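Local coordinates for protein probable amino acid aminotransferase (PDB 6Q1S) that is a probable amino acid aminotransferase of the class IV family that holds 4'-deoxy-4'-aminopyridoxal-5'-phosphate and 2-oxoglutaric acid in adjoining pockets, at residues B[117-122]-B[256-260]; B[147-151]-B[212-216]; B[170-174]-B[185-190]; B[176-182]-B[238-244]. All coordinates share one frame; numbering follows the deposited sequence.

Contact 1 (B[117-122]-B[256-260]). With AKG (2-oxoglutaric acid), chain H.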
# COMPACT_ATOMS: atom_id res chain seq x y z
N ARG B 117 9.15 10.80 -19.19
CA ARG B 117 7.75 10.54 -19.51
C ARG B 117 6.87 11.76 -19.31
O ARG B 117 5.79 11.84 -19.89
CB ARG B 117 7.25 9.37 -18.66
CG ARG B 117 7.18 9.69 -17.17
CD ARG B 117 6.20 8.80 -16.43
NE ARG B 117 6.44 8.83 -14.99
CZ ARG B 117 6.00 9.78 -14.18
NH1 ARG B 117 5.30 10.80 -14.66
NH2 ARG B 117 6.26 9.72 -12.88
N VAL B 118 7.31 12.73 -18.50
CA VAL B 118 6.48 13.89 -18.22
C VAL B 118 6.42 14.82 -19.42
O VAL B 118 5.34 15.33 -19.77
CB VAL B 118 7.01 14.62 -16.97
CG1 VAL B 118 6.39 16.01 -16.85
CG2 VAL B 118 6.72 13.81 -15.72
N ILE B 119 7.55 15.04 -20.09
CA ILE B 119 7.55 15.95 -21.23
C ILE B 119 6.73 15.38 -22.38
O ILE B 119 6.10 16.13 -23.13
CB ILE B 119 9.00 16.28 -21.66
CG1 ILE B 119 9.04 17.59 -22.44
CG2 ILE B 119 9.62 15.16 -22.47
CD1 ILE B 119 8.57 18.79 -21.64
N GLY B 120 6.72 14.05 -22.53
CA GLY B 120 5.90 13.45 -23.57
C GLY B 120 4.42 13.51 -23.24
O GLY B 120 3.59 13.76 -24.12
N ALA B 121 4.07 13.30 -21.97
CA ALA B 121 2.66 13.34 -21.57
C ALA B 121 2.09 14.74 -21.71
O ALA B 121 0.93 14.91 -22.12
CB ALA B 121 2.51 12.84 -20.13
N ARG B 122 2.87 15.77 -21.37
CA ARG B 122 2.41 17.14 -21.54
C ARG B 122 2.26 17.49 -23.01
O ARG B 122 1.24 18.05 -23.43
CB ARG B 122 3.38 18.11 -20.86
CG ARG B 122 3.50 17.95 -19.36
CD ARG B 122 4.33 19.09 -18.78
NE ARG B 122 4.73 18.83 -17.39
CZ ARG B 122 5.67 19.51 -16.76
NH1 ARG B 122 6.32 20.48 -17.37
NH2 ARG B 122 5.98 19.21 -15.50
N MET B 256 3.12 16.91 -10.81
CA MET B 256 4.35 16.88 -11.61
C MET B 256 4.06 16.79 -13.11
O MET B 256 4.67 17.51 -13.90
CB MET B 256 5.24 15.73 -11.16
CG MET B 256 6.52 15.58 -11.97
SD MET B 256 7.68 14.39 -11.24
CE MET B 256 6.88 12.84 -11.64
N THR B 257 3.16 15.89 -13.51
CA THR B 257 2.82 15.75 -14.92
C THR B 257 1.93 16.88 -15.42
O THR B 257 1.81 17.08 -16.63
CB THR B 257 2.12 14.40 -15.16
OG1 THR B 257 2.83 13.37 -14.45
CG2 THR B 257 2.11 14.05 -16.64
N LEU B 258 1.31 17.63 -14.50
CA LEU B 258 0.41 18.74 -14.82
C LEU B 258 -0.84 18.25 -15.55
O LEU B 258 -1.83 17.90 -14.91
CB LEU B 258 1.13 19.82 -15.64
CG LEU B 258 2.29 20.51 -14.91
CD1 LEU B 258 2.68 21.78 -15.64
CD2 LEU B 258 1.93 20.80 -13.46
N ALA B 259 -0.81 18.20 -16.88
CA ALA B 259 -2.00 17.84 -17.65
C ALA B 259 -1.61 16.98 -18.83
O ALA B 259 -0.88 17.42 -19.72
CB ALA B 259 -2.75 19.09 -18.12
N ALA B 260 -2.12 15.75 -18.85
CA ALA B 260 -1.93 14.81 -19.95
C ALA B 260 -3.30 14.49 -20.54
O ALA B 260 -4.09 13.77 -19.91
CB ALA B 260 -1.22 13.54 -19.48
C1 AKG H . 3.58 11.47 -11.57
O1 AKG H . 3.58 10.77 -12.61
O2 AKG H . 3.65 12.72 -11.62
C2 AKG H . 3.51 10.81 -10.27
O5 AKG H . 2.62 11.11 -9.49
C3 AKG H . 4.52 9.74 -9.91
C4 AKG H . 4.00 8.38 -10.36
C5 AKG H . 5.10 7.62 -11.06
O3 AKG H . 6.25 8.11 -11.06
O4 AKG H . 4.82 6.54 -11.62

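Contact 2 (B[147-151]-B[212-216]). With PMP (4'-deoxy-4'-aminopyridoxal-5'-phosphate), chain G.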
# COMPACT_ATOMS: atom_id res chain seq x y z
N ILE B 147 -9.17 4.59 4.38
CA ILE B 147 -8.39 5.83 4.24
C ILE B 147 -8.08 6.15 2.78
O ILE B 147 -6.96 6.54 2.44
CB ILE B 147 -7.10 5.79 5.09
CG1 ILE B 147 -6.20 4.60 4.72
CG2 ILE B 147 -7.44 5.75 6.57
CD1 ILE B 147 -4.73 4.89 4.80
N ALA B 148 -9.08 6.00 1.91
CA ALA B 148 -8.86 6.19 0.48
C ALA B 148 -8.52 7.63 0.12
O ALA B 148 -8.00 7.87 -0.98
CB ALA B 148 -10.10 5.76 -0.30
N SER B 149 -8.78 8.59 1.00
CA SER B 149 -8.43 9.98 0.75
C SER B 149 -7.04 10.35 1.24
O SER B 149 -6.64 11.51 1.09
CB SER B 149 -9.47 10.91 1.39
OG SER B 149 -9.44 10.81 2.80
N ALA B 150 -6.31 9.41 1.83
CA ALA B 150 -4.98 9.67 2.35
C ALA B 150 -3.94 9.28 1.31
O ALA B 150 -3.98 8.18 0.76
CB ALA B 150 -4.74 8.89 3.65
N LYS B 151 -3.00 10.20 1.05
CA LYS B 151 -1.90 9.95 0.13
C LYS B 151 -0.77 9.29 0.91
O LYS B 151 0.10 9.95 1.48
CB LYS B 151 -1.44 11.25 -0.52
CG LYS B 151 -0.55 11.07 -1.73
CD LYS B 151 -0.14 12.41 -2.30
CE LYS B 151 0.93 12.24 -3.37
NZ LYS B 151 0.55 11.17 -4.34
N TYR B 212 -16.22 10.65 -3.03
CA TYR B 212 -15.79 9.39 -3.60
C TYR B 212 -14.50 8.91 -2.93
O TYR B 212 -13.73 9.71 -2.39
CB TYR B 212 -15.55 9.54 -5.11
CG TYR B 212 -16.79 9.52 -5.96
CD1 TYR B 212 -18.06 9.59 -5.40
CD2 TYR B 212 -16.70 9.41 -7.35
CE1 TYR B 212 -19.20 9.57 -6.20
CE2 TYR B 212 -17.82 9.38 -8.14
CZ TYR B 212 -19.07 9.47 -7.57
OH TYR B 212 -20.19 9.44 -8.37
N PRO B 213 -14.24 7.60 -2.95
CA PRO B 213 -12.99 7.08 -2.38
C PRO B 213 -11.76 7.44 -3.20
O PRO B 213 -11.09 6.55 -3.73
CB PRO B 213 -13.21 5.56 -2.35
CG PRO B 213 -14.20 5.32 -3.45
CD PRO B 213 -15.11 6.51 -3.44
N ILE B 214 -11.46 8.74 -3.32
CA ILE B 214 -10.37 9.21 -4.17
C ILE B 214 -9.59 10.28 -3.43
O ILE B 214 -10.01 10.79 -2.39
CB ILE B 214 -10.88 9.77 -5.52
CG1 ILE B 214 -11.77 10.99 -5.29
CG2 ILE B 214 -11.64 8.71 -6.30
CD1 ILE B 214 -12.19 11.68 -6.58
N LEU B 215 -8.43 10.63 -3.98
CA LEU B 215 -7.63 11.72 -3.46
C LEU B 215 -8.13 13.06 -4.00
O LEU B 215 -8.61 13.15 -5.13
CB LEU B 215 -6.15 11.54 -3.82
CG LEU B 215 -5.25 10.53 -3.10
CD1 LEU B 215 -5.02 10.95 -1.65
CD2 LEU B 215 -5.76 9.10 -3.17
N ARG B 216 -8.00 14.10 -3.18
CA ARG B 216 -8.30 15.46 -3.61
C ARG B 216 -7.08 16.05 -4.30
O ARG B 216 -6.01 16.16 -3.70
CB ARG B 216 -8.71 16.32 -2.41
CG ARG B 216 -9.92 15.82 -1.67
CD ARG B 216 -11.13 16.68 -1.98
NE ARG B 216 -11.02 18.01 -1.38
CZ ARG B 216 -11.57 18.35 -0.22
NH1 ARG B 216 -11.42 19.58 0.26
NH2 ARG B 216 -12.28 17.47 0.47
N1 PMP G . -4.88 10.79 -7.34
C2 PMP G . -3.86 10.01 -6.89
C2A PMP G . -4.14 8.60 -6.44
C3 PMP G . -2.48 10.55 -6.84
O3 PMP G . -1.44 9.78 -6.39
C4 PMP G . -2.26 11.94 -7.30
C4A PMP G . -0.89 12.57 -7.28
N4A PMP G . 0.00 11.82 -8.18
C5 PMP G . -3.46 12.69 -7.76
C6 PMP G . -4.70 12.06 -7.76
C5A PMP G . -3.32 14.11 -8.24
O4P PMP G . -2.94 14.95 -7.15
P PMP G . -2.03 16.25 -7.38
O1P PMP G . -0.71 15.81 -7.97
O2P PMP G . -2.75 17.18 -8.34
O3P PMP G . -1.80 16.94 -6.06

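Contact 3 (B[170-174]-B[185-190]). With PMP (4'-deoxy-4'-aminopyridoxal-5'-phosphate), chain G; AKG (2-oxoglutaric acid), chain H.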
# COMPACT_ATOMS: atom_id res chain seq x y z
N ALA B 170 -1.20 0.93 -23.16
CA ALA B 170 -1.84 2.09 -22.56
C ALA B 170 -0.85 2.82 -21.66
O ALA B 170 -0.09 2.20 -20.92
CB ALA B 170 -3.07 1.67 -21.75
N GLY B 171 -0.88 4.15 -21.73
CA GLY B 171 0.05 4.97 -20.99
C GLY B 171 -0.41 5.31 -19.59
O GLY B 171 0.40 5.73 -18.75
N ASP B 172 -1.70 5.15 -19.32
CA ASP B 172 -2.24 5.45 -18.00
C ASP B 172 -3.57 4.71 -17.85
O ASP B 172 -3.97 3.93 -18.72
CB ASP B 172 -2.40 6.96 -17.81
CG ASP B 172 -2.14 7.39 -16.38
OD1 ASP B 172 -2.72 6.78 -15.45
OD2 ASP B 172 -1.36 8.34 -16.18
N VAL B 173 -4.25 4.96 -16.74
CA VAL B 173 -5.47 4.25 -16.38
C VAL B 173 -6.47 5.25 -15.81
O VAL B 173 -6.08 6.21 -15.15
CB VAL B 173 -5.18 3.12 -15.35
CG1 VAL B 173 -6.47 2.58 -14.75
CG2 VAL B 173 -4.39 2.00 -16.00
N ILE B 174 -7.74 5.03 -16.11
CA ILE B 174 -8.84 5.73 -15.45
C ILE B 174 -9.62 4.69 -14.67
O ILE B 174 -10.20 3.77 -15.25
CB ILE B 174 -9.73 6.47 -16.46
CG1 ILE B 174 -8.96 7.62 -17.10
CG2 ILE B 174 -10.98 6.99 -15.77
CD1 ILE B 174 -9.77 8.41 -18.11
N GLY B 185 -7.38 8.60 -11.45
CA GLY B 185 -6.28 7.82 -11.96
C GLY B 185 -5.41 7.29 -10.84
O GLY B 185 -5.47 7.77 -9.70
N PRO B 186 -4.58 6.29 -11.14
CA PRO B 186 -3.64 5.79 -10.12
C PRO B 186 -2.60 6.82 -9.69
O PRO B 186 -1.94 6.61 -8.66
CB PRO B 186 -2.98 4.59 -10.80
CG PRO B 186 -3.15 4.84 -12.27
CD PRO B 186 -4.48 5.54 -12.40
N ARG B 187 -2.44 7.91 -10.44
CA ARG B 187 -1.50 8.95 -10.06
C ARG B 187 -1.95 10.33 -10.52
O ARG B 187 -1.12 11.24 -10.64
CB ARG B 187 -0.11 8.64 -10.64
CG ARG B 187 -0.07 8.55 -12.16
CD ARG B 187 1.33 8.22 -12.65
NE ARG B 187 1.36 7.92 -14.08
CZ ARG B 187 2.34 7.26 -14.68
NH1 ARG B 187 3.38 6.83 -13.98
NH2 ARG B 187 2.29 7.02 -15.99
N SER B 188 -3.25 10.53 -10.78
CA SER B 188 -3.72 11.79 -11.34
C SER B 188 -5.20 11.96 -11.05
O SER B 188 -5.88 11.03 -10.59
CB SER B 188 -3.46 11.84 -12.85
OG SER B 188 -3.83 10.62 -13.47
N THR B 189 -5.69 13.16 -11.33
CA THR B 189 -7.09 13.53 -11.16
C THR B 189 -7.75 13.65 -12.53
O THR B 189 -7.17 14.22 -13.46
CB THR B 189 -7.22 14.85 -10.39
OG1 THR B 189 -6.64 14.70 -9.09
CG2 THR B 189 -8.68 15.25 -10.25
N VAL B 190 -8.96 13.11 -12.65
CA VAL B 190 -9.69 13.12 -13.91
C VAL B 190 -10.49 14.41 -14.01
O VAL B 190 -11.34 14.69 -13.16
CB VAL B 190 -10.61 11.89 -14.02
CG1 VAL B 190 -11.41 11.96 -15.31
CG2 VAL B 190 -9.79 10.61 -13.98
N1 PMP G . -4.88 10.79 -7.34
C2 PMP G . -3.86 10.01 -6.89
C2A PMP G . -4.14 8.60 -6.44
C3 PMP G . -2.48 10.55 -6.84
O3 PMP G . -1.44 9.78 -6.39
C4 PMP G . -2.26 11.94 -7.30
C4A PMP G . -0.89 12.57 -7.28
N4A PMP G . 0.00 11.82 -8.18
C5 PMP G . -3.46 12.69 -7.76
C6 PMP G . -4.70 12.06 -7.76
C5A PMP G . -3.32 14.11 -8.24
O4P PMP G . -2.94 14.95 -7.15
P PMP G . -2.03 16.25 -7.38
O1P PMP G . -0.71 15.81 -7.97
O2P PMP G . -2.75 17.18 -8.34
O3P PMP G . -1.80 16.94 -6.06
C1 AKG H . 3.58 11.47 -11.57
O1 AKG H . 3.58 10.77 -12.61
O2 AKG H . 3.65 12.72 -11.62
C2 AKG H . 3.51 10.81 -10.27
O5 AKG H . 2.62 11.11 -9.49
C3 AKG H . 4.52 9.74 -9.91
C4 AKG H . 4.00 8.38 -10.36
C5 AKG H . 5.10 7.62 -11.06
O3 AKG H . 6.25 8.11 -11.06
O4 AKG H . 4.82 6.54 -11.62

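Contact 4 (B[176-182]-B[238-244])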
# COMPACT_ATOMS: atom_id res chain seq x y z
N VAL B 176 -12.58 3.06 -12.72
CA VAL B 176 -14.04 3.13 -12.70
C VAL B 176 -14.53 2.26 -11.56
O VAL B 176 -14.04 1.14 -11.36
CB VAL B 176 -14.65 2.69 -14.05
CG1 VAL B 176 -16.14 3.01 -14.08
CG2 VAL B 176 -13.93 3.34 -15.21
N SER B 177 -15.50 2.78 -10.82
CA SER B 177 -16.06 2.07 -9.68
C SER B 177 -16.98 0.94 -10.13
O SER B 177 -17.42 0.88 -11.28
CB SER B 177 -16.82 3.05 -8.78
OG SER B 177 -17.93 3.60 -9.46
N THR B 178 -17.26 0.03 -9.19
CA THR B 178 -18.21 -1.05 -9.47
C THR B 178 -19.59 -0.50 -9.80
O THR B 178 -20.36 -1.13 -10.54
CB THR B 178 -18.28 -2.01 -8.29
OG1 THR B 178 -16.96 -2.31 -7.82
CG2 THR B 178 -18.96 -3.32 -8.70
N ASP B 179 -19.92 0.67 -9.26
CA ASP B 179 -21.18 1.34 -9.56
C ASP B 179 -21.21 1.87 -10.99
O ASP B 179 -22.29 2.14 -11.52
CB ASP B 179 -21.34 2.47 -8.54
CG ASP B 179 -22.62 2.38 -7.74
OD1 ASP B 179 -23.51 1.57 -8.10
OD2 ASP B 179 -22.67 3.00 -6.65
N GLY B 180 -20.04 2.01 -11.62
CA GLY B 180 -19.95 2.51 -12.97
C GLY B 180 -19.62 3.98 -13.04
O GLY B 180 -19.75 4.57 -14.12
N TYR B 181 -19.21 4.58 -11.93
CA TYR B 181 -18.86 6.00 -11.88
C TYR B 181 -17.35 6.18 -11.95
O TYR B 181 -16.58 5.36 -11.44
CB TYR B 181 -19.40 6.63 -10.58
CG TYR B 181 -20.92 6.63 -10.51
CD1 TYR B 181 -21.59 5.66 -9.77
CD2 TYR B 181 -21.67 7.58 -11.18
CE1 TYR B 181 -22.97 5.64 -9.69
CE2 TYR B 181 -23.06 7.57 -11.12
CZ TYR B 181 -23.70 6.59 -10.37
OH TYR B 181 -25.07 6.58 -10.30
N VAL B 182 -16.93 7.27 -12.60
CA VAL B 182 -15.51 7.56 -12.73
C VAL B 182 -14.94 7.99 -11.39
O VAL B 182 -15.52 8.82 -10.68
CB VAL B 182 -15.29 8.64 -13.80
CG1 VAL B 182 -13.81 9.02 -13.89
CG2 VAL B 182 -15.79 8.15 -15.15
N ALA B 238 -21.27 13.29 -10.70
CA ALA B 238 -21.08 11.85 -10.85
C ALA B 238 -20.85 11.56 -12.33
O ALA B 238 -21.80 11.53 -13.12
CB ALA B 238 -22.29 11.09 -10.32
N LEU B 239 -19.60 11.34 -12.71
CA LEU B 239 -19.26 11.08 -14.10
C LEU B 239 -19.28 9.59 -14.37
O LEU B 239 -18.87 8.79 -13.52
CB LEU B 239 -17.89 11.65 -14.48
CG LEU B 239 -17.59 13.15 -14.60
CD1 LEU B 239 -17.85 13.93 -13.34
CD2 LEU B 239 -16.14 13.34 -15.04
N ARG B 240 -19.76 9.22 -15.54
CA ARG B 240 -19.79 7.84 -16.00
C ARG B 240 -18.85 7.67 -17.18
O ARG B 240 -18.29 8.64 -17.70
CB ARG B 240 -21.22 7.44 -16.40
CG ARG B 240 -22.29 7.84 -15.39
CD ARG B 240 -22.62 6.70 -14.46
NE ARG B 240 -23.23 5.58 -15.17
CZ ARG B 240 -23.53 4.42 -14.61
NH1 ARG B 240 -23.27 4.21 -13.32
NH2 ARG B 240 -24.08 3.45 -15.33
N VAL B 241 -18.67 6.41 -17.59
CA VAL B 241 -17.79 6.14 -18.72
C VAL B 241 -18.35 6.77 -19.99
O VAL B 241 -17.60 7.26 -20.84
CB VAL B 241 -17.58 4.62 -18.89
CG1 VAL B 241 -16.85 4.31 -20.18
CG2 VAL B 241 -16.79 4.07 -17.71
N ALA B 242 -19.68 6.80 -20.11
CA ALA B 242 -20.31 7.46 -21.26
C ALA B 242 -19.99 8.94 -21.30
O ALA B 242 -19.72 9.50 -22.37
CB ALA B 242 -21.82 7.23 -21.23
N ASP B 243 -20.00 9.61 -20.14
CA ASP B 243 -19.65 11.02 -20.07
C ASP B 243 -18.19 11.27 -20.44
O ASP B 243 -17.84 12.39 -20.82
CB ASP B 243 -19.94 11.57 -18.68
CG ASP B 243 -21.40 11.45 -18.30
OD1 ASP B 243 -21.70 11.43 -17.09
OD2 ASP B 243 -22.24 11.33 -19.21
N LEU B 244 -17.33 10.26 -20.33
CA LEU B 244 -15.94 10.43 -20.72
C LEU B 244 -15.81 10.57 -22.23
O LEU B 244 -15.01 11.38 -22.71
CB LEU B 244 -15.10 9.25 -20.21
CG LEU B 244 -14.88 9.17 -18.70
CD1 LEU B 244 -14.08 7.92 -18.35
CD2 LEU B 244 -14.19 10.42 -18.19

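Contact 1 (B[117-122]-B[256-260])
R122 reaches from helix 116-123 to the 256-257 loop that leads toward strand 258-265, where its NH2 donates to M256 O at 2.7 Å. The bond is nearly straight, 165° at the hydrogen; the oxygen lies in the guanidinium plane and is approached almost along the C=O axis. NE of R122 adds a weak bond of 3.5 Å to T257 O, so two successive carbonyls meet the guanidinium at its edge. Over one face sits L258, its CD1 3.9 Å above the plane. An extended chain, set off with CG anti to the carbonyl carbon (chi1 -63°), carries the group across the gap.

One turn back along the helix, V118 CG2 meets M256 CG at 4.2 Å, the side chains crossing at about a right angle. A121, next to R122, touches T257 CG2 with its CB at 3.7 Å and also meets A260 CB.

R117 sends its extended side chain over the loop. M256 bends at chi3 (74°), which brings its CE to 3.4 Å from R117 NH2. The hydroxyl OG1 of T257 donates to O2 of 2-oxoglutaric acid at 3.0 Å. R117 NH2 points at O3 of the same molecule, but the modelled separation is too short to trust.

Further out, E88 forms a salt bridge with R122 NH2, probably tempering the closeness of R39, and helix 275-286 packs against L258 and A259. The chemistry divides the work: R122 holds the loop through its carbonyl oxygens, while T257 and R117 present a hydroxyl and a positive charge that would favour an anionic ligand with carboxylates at both ends.

Contact 2 (B[147-151]-B[212-216])
L215 packs against A148, S149 and K151 on one side and 4'-deoxy-4'-aminopyridoxal-5'-phosphate on the other. Its CB sits over one face of the pyridine ring, 3.8 Å from N1. CG follows, above the same end of the ring and 4.0 Å from the methyl carbon C2A. There the side chain forks: CD2 touches both A148 O, at 3.4 Å, and the methyl C2A, while CD1 lies against the 149-151 backbone, 3.2 Å from S149 O and 3.5 Å from K151 N. Placing CG anti to the carbonyl carbon (chi1 -76°) lets one leucine touch both ring and turn.

Behind it the two backbones run in nearly the same direction. A148 CB meets P213 CB at 3.7 Å, and S149 CA gives a CA-H...O contact to I214 O. The first loop is shaped by a type I turn from I147 to A150, the second by an inverse gamma turn centred on P213, while E184 accepts a hydrogen bond from L215 N.

K151 runs extended past L215 and bends only at its last torsion, so that NZ makes a weak 3.2 Å hydrogen bond to O3 of the ligand; Y155 OH is another weak partner. K151 and L215 both belong to the pocket of 4'-deoxy-4'-aminopyridoxal-5'-phosphate in this class IV aminotransferase.

Contact 3 (B[170-174]-B[185-190])
The guanidinium of R187 has D172 OD2 and O4 of 2-oxoglutaric acid at its edge, both in its plane, while G171 O approaches obliquely. R187 belongs to the 185-188 loop, which in this class IV aminotransferase lines both ligand pockets and leads into strand 189-194, beside strand 172-176 of the same mixed sheet. The carboxylate and guanidinium planes are 78° apart, and the contact is single-oxygen, through OD2. That salt bridge, NE to OD2, is long and weak at 3.5 Å, though straight (164°); NH1 donates to O4 at 2.8 Å. CG of R187 sits between the backbone N and the carbonyl carbon (chi1 60°), and the extended chain from there carries the guanidinium to D172 and the ligand.

P186 fits against the strand: its CD lies 3.3 Å from V173 O, and its ring and the D172 side chain lie alongside each other, pointing opposite ways. Further along, I174 CG2 and V190 CG2 touch at 4.2 Å over L252 of strand 249-254.

R187 O accepts a 2.8 Å hydrogen bond from N4A of 4'-deoxy-4'-aminopyridoxal-5'-phosphate. D172 is steadied from its own strand: OD1 takes the V173 N-H at 2.7 Å through its anti lone pair, leaving OD2 turned to R187.

Contact 4 (B[176-182]-B[238-244])
V182 is the apolar centre: its CG2 meets L244 CD1 at 3.6 Å, and its CB faces L239 CB at 4.0 Å. V176, at the far end of the same loop, extends the patch, crossing V241 at about a right angle with CG1 3.8 Å from CG2.

Backbone closes the middle. V182 N donates to L239 O at 2.6 Å, nearly straight (172°), with the donor tilted out of the carbonyl plane. Y181 CA brings a CA-H...O contact to the same oxygen.

Outside this, A238 CB approaches the Y181 ring obliquely, 3.7 Å from CD2, and R240 lies over one face. The arginine chain bends at both chi2 and chi3, folding back so that CD passes the CD2-CE2 side of the ring and NH1 hangs over its centre. CZ is 4.9 Å from the ring centroid and 15° off the normal, a cation-pi contact, although the planes are steeply inclined to each other.

At the polar edge, NH1 of R240 also gives a weak 2.9 Å hydrogen bond to D179 O, and G180 O lies over a face of the guanidinium. Both carbonyls belong to the end of a type I turn from S177 to G180, closed off by Y181 N, just after it, donating to S177 OG.

The V182 side chain is about 11 Å from 4'-deoxy-4'-aminopyridoxal-5'-phosphate, so this is structural packing, joining the loop after strand 172-176 to the segment 238-244 that runs into helix 241-245. V182 continues inward onto I174 and V190, L239 and L244 rest on I192 of strand 189-194, and Y212 packs against both Y181 and A238.

Overall arrangement
Following the chain from the N terminus, helix 116-123 opens the loop that contact 1 closes at 256-260, and the other three contacts nest inside it. Residues 147-151 begin contact 2, closed by 212-216, which encloses contact 3 entirely. Contact 4 starts at 176-182, within the short loop of contact 3, and finishes at 238-244, so it crosses both contact 3 and contact 2. Contacts 1 and 3 meet around 2-oxoglutaric acid, where R117 and R187 come close, and contacts 2 and 3 share 4'-deoxy-4'-aminopyridoxal-5'-phosphate. Contact 4 reaches contact 3 through apolar side chains and contact 2 through Y212, tying the ligand loops to strands 172-176 and 189-194 and helix 241-245.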